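Local coordinates for putative cytoplasmic protein (Salmonella enterica subsp. enterica serovar Typhimurium, PDB 4J32) that probably cleaves peptidoglycan as a papain-like NlpC/P60 amidase effector of the type VI secretion system, and is bound by its immunity protein Tai4, at residues 72-78 and 95-99. Coordinates in Å, arbitrary orientation, origin at the centre of the assembly. Where two conformers were deposited one is given. Residue numbers count along the deposited sequence, not the author numbering.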
ATOM      1  N   ILE A  72      32.972  17.288   4.047  1.00 25.06           N
ATOM      2  CA  ILE A  72      31.750  18.081   4.188  1.00 24.76           C
ATOM      3  C   ILE A  72      31.683  18.651   5.601  1.00 25.85           C
ATOM      4  O   ILE A  72      31.721  17.904   6.592  1.00 25.57           O
ATOM      5  CB  ILE A  72      30.512  17.202   3.868  1.00 22.81           C
ATOM      6  CG1 ILE A  72      30.545  16.795   2.376  1.00 22.37           C
ATOM      7  CG2 ILE A  72      29.193  17.928   4.206  1.00 23.01           C
ATOM      8  CD1 ILE A  72      29.586  15.650   2.027  1.00 21.61           C
ATOM      9  N   ALA A  73      31.594  19.973   5.698  1.00 27.56           N
ATOM     10  CA  ALA A  73      31.610  20.643   7.000  1.00 30.02           C
ATOM     11  C   ALA A  73      30.340  20.294   7.772  1.00 30.40           C
ATOM     12  O   ALA A  73      29.272  20.145   7.168  1.00 28.88           O
ATOM     13  CB  ALA A  73      31.731  22.153   6.827  1.00 31.31           C
ATOM     14  N   ARG A  74      30.465  20.165   9.091  1.00 32.26           N
ATOM     15  CA  ARG A  74      29.316  19.892   9.958  0.50 32.96           C
ATOM     16  C   ARG A  74      28.181  20.894   9.711  1.00 33.60           C
ATOM     17  O   ARG A  74      27.000  20.523   9.630  1.00 33.24           O
ATOM     18  CB  ARG A  74      29.736  19.943  11.427  0.50 34.91           C
ATOM     19  CG  ARG A  74      28.622  19.554  12.383  0.50 35.10           C
ATOM     20  CD  ARG A  74      28.838  20.103  13.782  0.50 36.69           C
ATOM     21  NE  ARG A  74      28.726  21.563  13.853  0.50 37.50           N
ATOM     22  CZ  ARG A  74      27.578  22.234  13.931  0.50 36.92           C
ATOM     23  NH1 ARG A  74      26.417  21.597  13.929  0.50 34.67           N
ATOM     24  NH2 ARG A  74      27.595  23.554  14.000  0.50 39.22           N
ATOM     25  N   ASN A  75      28.539  22.168   9.585  1.00 34.53           N
ATOM     26  CA  ASN A  75      27.515  23.198   9.457  1.00 35.55           C
ATOM     27  C   ASN A  75      27.124  23.602   8.030  1.00 34.16           C
ATOM     28  O   ASN A  75      26.476  24.625   7.833  1.00 34.72           O
ATOM     29  CB  ASN A  75      27.898  24.420  10.289  1.00 37.85           C
ATOM     30  CG  ASN A  75      29.046  25.186   9.688  1.00 39.87           C
ATOM     31  OD1 ASN A  75      29.693  24.720   8.739  1.00 40.21           O
ATOM     32  ND2 ASN A  75      29.308  26.369  10.224  1.00 41.44           N
ATOM     33  N   SER A  76      27.530  22.806   7.043  1.00 32.49           N
ATOM     34  CA  SER A  76      27.051  22.950   5.667  1.00 32.30           C
ATOM     35  C   SER A  76      25.513  22.902   5.673  1.00 31.29           C
ATOM     36  O   SER A  76      24.934  22.051   6.354  1.00 30.85           O
ATOM     37  CB  SER A  76      27.578  21.782   4.822  1.00 30.56           C
ATOM     38  OG  SER A  76      27.546  22.136   3.456  1.00 34.93           O
ATOM     39  N   PRO A  77      24.851  23.818   4.944  1.00 31.30           N
ATOM     40  CA  PRO A  77      23.385  23.923   4.991  1.00 31.07           C
ATOM     41  C   PRO A  77      22.655  22.839   4.182  1.00 28.79           C
ATOM     42  O   PRO A  77      21.804  23.167   3.351  1.00 28.14           O
ATOM     43  CB  PRO A  77      23.121  25.316   4.393  1.00 32.70           C
ATOM     44  CG  PRO A  77      24.245  25.512   3.415  1.00 32.13           C
ATOM     45  CD  PRO A  77      25.446  24.843   4.057  1.00 32.01           C
ATOM     46  N   TYR A  78      22.992  21.572   4.437  1.00 26.14           N
ATOM     47  CA  TYR A  78      22.418  20.409   3.746  1.00 23.96           C
ATOM     48  C   TYR A  78      22.195  19.285   4.754  1.00 23.31           C
ATOM     49  O   TYR A  78      23.001  19.098   5.669  1.00 22.42           O
ATOM     50  CB  TYR A  78      23.373  19.911   2.647  1.00 23.73           C
ATOM     51  CG  TYR A  78      23.723  21.025   1.684  1.00 23.69           C
ATOM     52  CD1 TYR A  78      22.788  21.487   0.755  1.00 26.69           C
ATOM     53  CD2 TYR A  78      24.963  21.659   1.759  1.00 24.26           C
ATOM     54  CE1 TYR A  78      23.095  22.549  -0.110  1.00 25.90           C
ATOM     55  CE2 TYR A  78      25.283  22.715   0.899  1.00 25.77           C
ATOM     56  CZ  TYR A  78      24.344  23.142  -0.026  1.00 26.65           C
ATOM     57  OH  TYR A  78      24.639  24.188  -0.856  1.00 29.35           O
ATOM     58  N   ASP A  95      20.761  17.952  -2.765  1.00 20.40           N
ATOM     59  CA  ASP A  95      21.666  18.596  -1.806  1.00 20.70           C
ATOM     60  C   ASP A  95      23.117  18.430  -2.224  1.00 19.76           C
ATOM     61  O   ASP A  95      23.892  19.380  -2.153  1.00 20.56           O
ATOM     62  CB  ASP A  95      21.479  18.051  -0.377  1.00 20.24           C
ATOM     63  CG  ASP A  95      20.285  18.665   0.333  1.00 21.31           C
ATOM     64  OD1 ASP A  95      19.662  19.627  -0.205  1.00 21.83           O
ATOM     65  OD2 ASP A  95      19.967  18.192   1.443  1.00 22.54           O
ATOM     66  N   MET A  96      23.472  17.251  -2.709  1.00 18.21           N
ATOM     67  CA  MET A  96      24.848  17.007  -3.137  0.50 17.82           C
ATOM     68  C   MET A  96      25.180  17.886  -4.324  1.00 18.53           C
ATOM     69  O   MET A  96      26.269  18.489  -4.383  1.00 18.49           O
ATOM     70  CB  MET A  96      25.093  15.534  -3.488  0.50 17.05           C
ATOM     71  CG  MET A  96      26.503  15.275  -4.084  0.50 15.78           C
ATOM     72  SD  MET A  96      27.906  15.874  -3.091  0.50 14.50           S
ATOM     73  CE  MET A  96      27.779  14.920  -1.578  0.50 16.03           C
ATOM     74  N   ILE A  97      24.238  17.989  -5.259  1.00 18.62           N
ATOM     75  CA  ILE A  97      24.414  18.875  -6.417  1.00 19.49           C
ATOM     76  C   ILE A  97      24.649  20.321  -5.967  1.00 20.41           C
ATOM     77  O   ILE A  97      25.610  20.978  -6.425  1.00 21.23           O
ATOM     78  CB  ILE A  97      23.217  18.769  -7.397  1.00 19.96           C
ATOM     79  CG1 ILE A  97      23.217  17.374  -8.028  1.00 19.94           C
ATOM     80  CG2 ILE A  97      23.352  19.838  -8.514  1.00 19.55           C
ATOM     81  CD1 ILE A  97      21.967  17.051  -8.883  1.00 22.17           C
ATOM     82  N   ASP A  98      23.806  20.809  -5.064  1.00 20.00           N
ATOM     83  CA  ASP A  98      23.913  22.192  -4.595  0.50 21.98           C
ATOM     84  C   ASP A  98      25.206  22.410  -3.817  1.00 21.82           C
ATOM     85  O   ASP A  98      25.846  23.465  -3.941  1.00 21.82           O
ATOM     86  CB  ASP A  98      22.711  22.572  -3.741  0.50 23.23           C
ATOM     87  CG  ASP A  98      21.458  22.801  -4.562  0.50 24.53           C
ATOM     88  OD1 ASP A  98      21.551  23.220  -5.745  0.50 28.52           O
ATOM     89  OD2 ASP A  98      20.366  22.571  -4.010  0.50 26.95           O
ATOM     90  N   TYR A  99      25.594  21.400  -3.027  1.00 20.61           N
ATOM     91  CA  TYR A  99      26.847  21.446  -2.257  1.00 21.10           C
ATOM     92  C   TYR A  99      28.044  21.664  -3.177  1.00 21.89           C
ATOM     93  O   TYR A  99      28.891  22.547  -2.938  1.00 21.73           O
ATOM     94  CB  TYR A  99      27.043  20.156  -1.427  1.00 20.29           C
ATOM     95  CG  TYR A  99      28.357  20.150  -0.650  1.00 20.78           C
ATOM     96  CD1 TYR A  99      28.433  20.679   0.649  1.00 22.65           C
ATOM     97  CD2 TYR A  99      29.536  19.640  -1.227  1.00 21.06           C
ATOM     98  CE1 TYR A  99      29.669  20.677   1.371  1.00 22.72           C
ATOM     99  CE2 TYR A  99      30.762  19.651  -0.525  1.00 21.23           C
ATOM    100  CZ  TYR A  99      30.812  20.156   0.767  1.00 22.23           C
ATOM    101  OH  TYR A  99      32.015  20.164   1.424  1.00 24.95           O
TER
HETATM  102  O   HOH W   1      31.963  21.958   3.509  1.00 26.84           O
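Start with Tyr78 and Tyr99, which interlock where the loop following helix 57-67 passes over helix 93-103. The ring of Tyr78 lies against the helix backbone: Asp95 O sits over one face, 3.8 Å from Tyr78 CD1, and Tyr99 CB makes a CH-pi contact 4.2 Å from the ring centroid. Farther along, Tyr78 CE1 reaches Asp98 CB at 3.7 Å. Tyr99 in turn extends into the concave side of the loop. Its ring edge meets Tyr78, CD1 to CE2 of Tyr78 at 3.8 Å, and Ser76, whose OG is 3.3 Å from Tyr99 CD1, while Ile72 CG1 lies over one face, 4.2 Å from the centroid, in a second CH-pi contact. Ile72 CD1 also touches Met96 CE at 4.1 Å; both residues are buried, and Met96 packs on Pro58 and Val140. Ile97, pointing away from the loop, meets Val127 and Val140, so the contact ties the loop before strand 80-82 to the helix that backs the four-stranded antiparallel sheet of this papain-like fold.

The loop holds its bend through a type I turn, Ser76 N bonding to Ala73 O at 3.2 Å, and an inverse gamma turn centred on Pro77. At the far end of Tyr99, a water donates to its OH (2.8 Å) and accepts from Ala73 N (3.0 Å). Aromatic and aliphatic packing therefore dominates this join, with the water satisfying polar atoms at its margin.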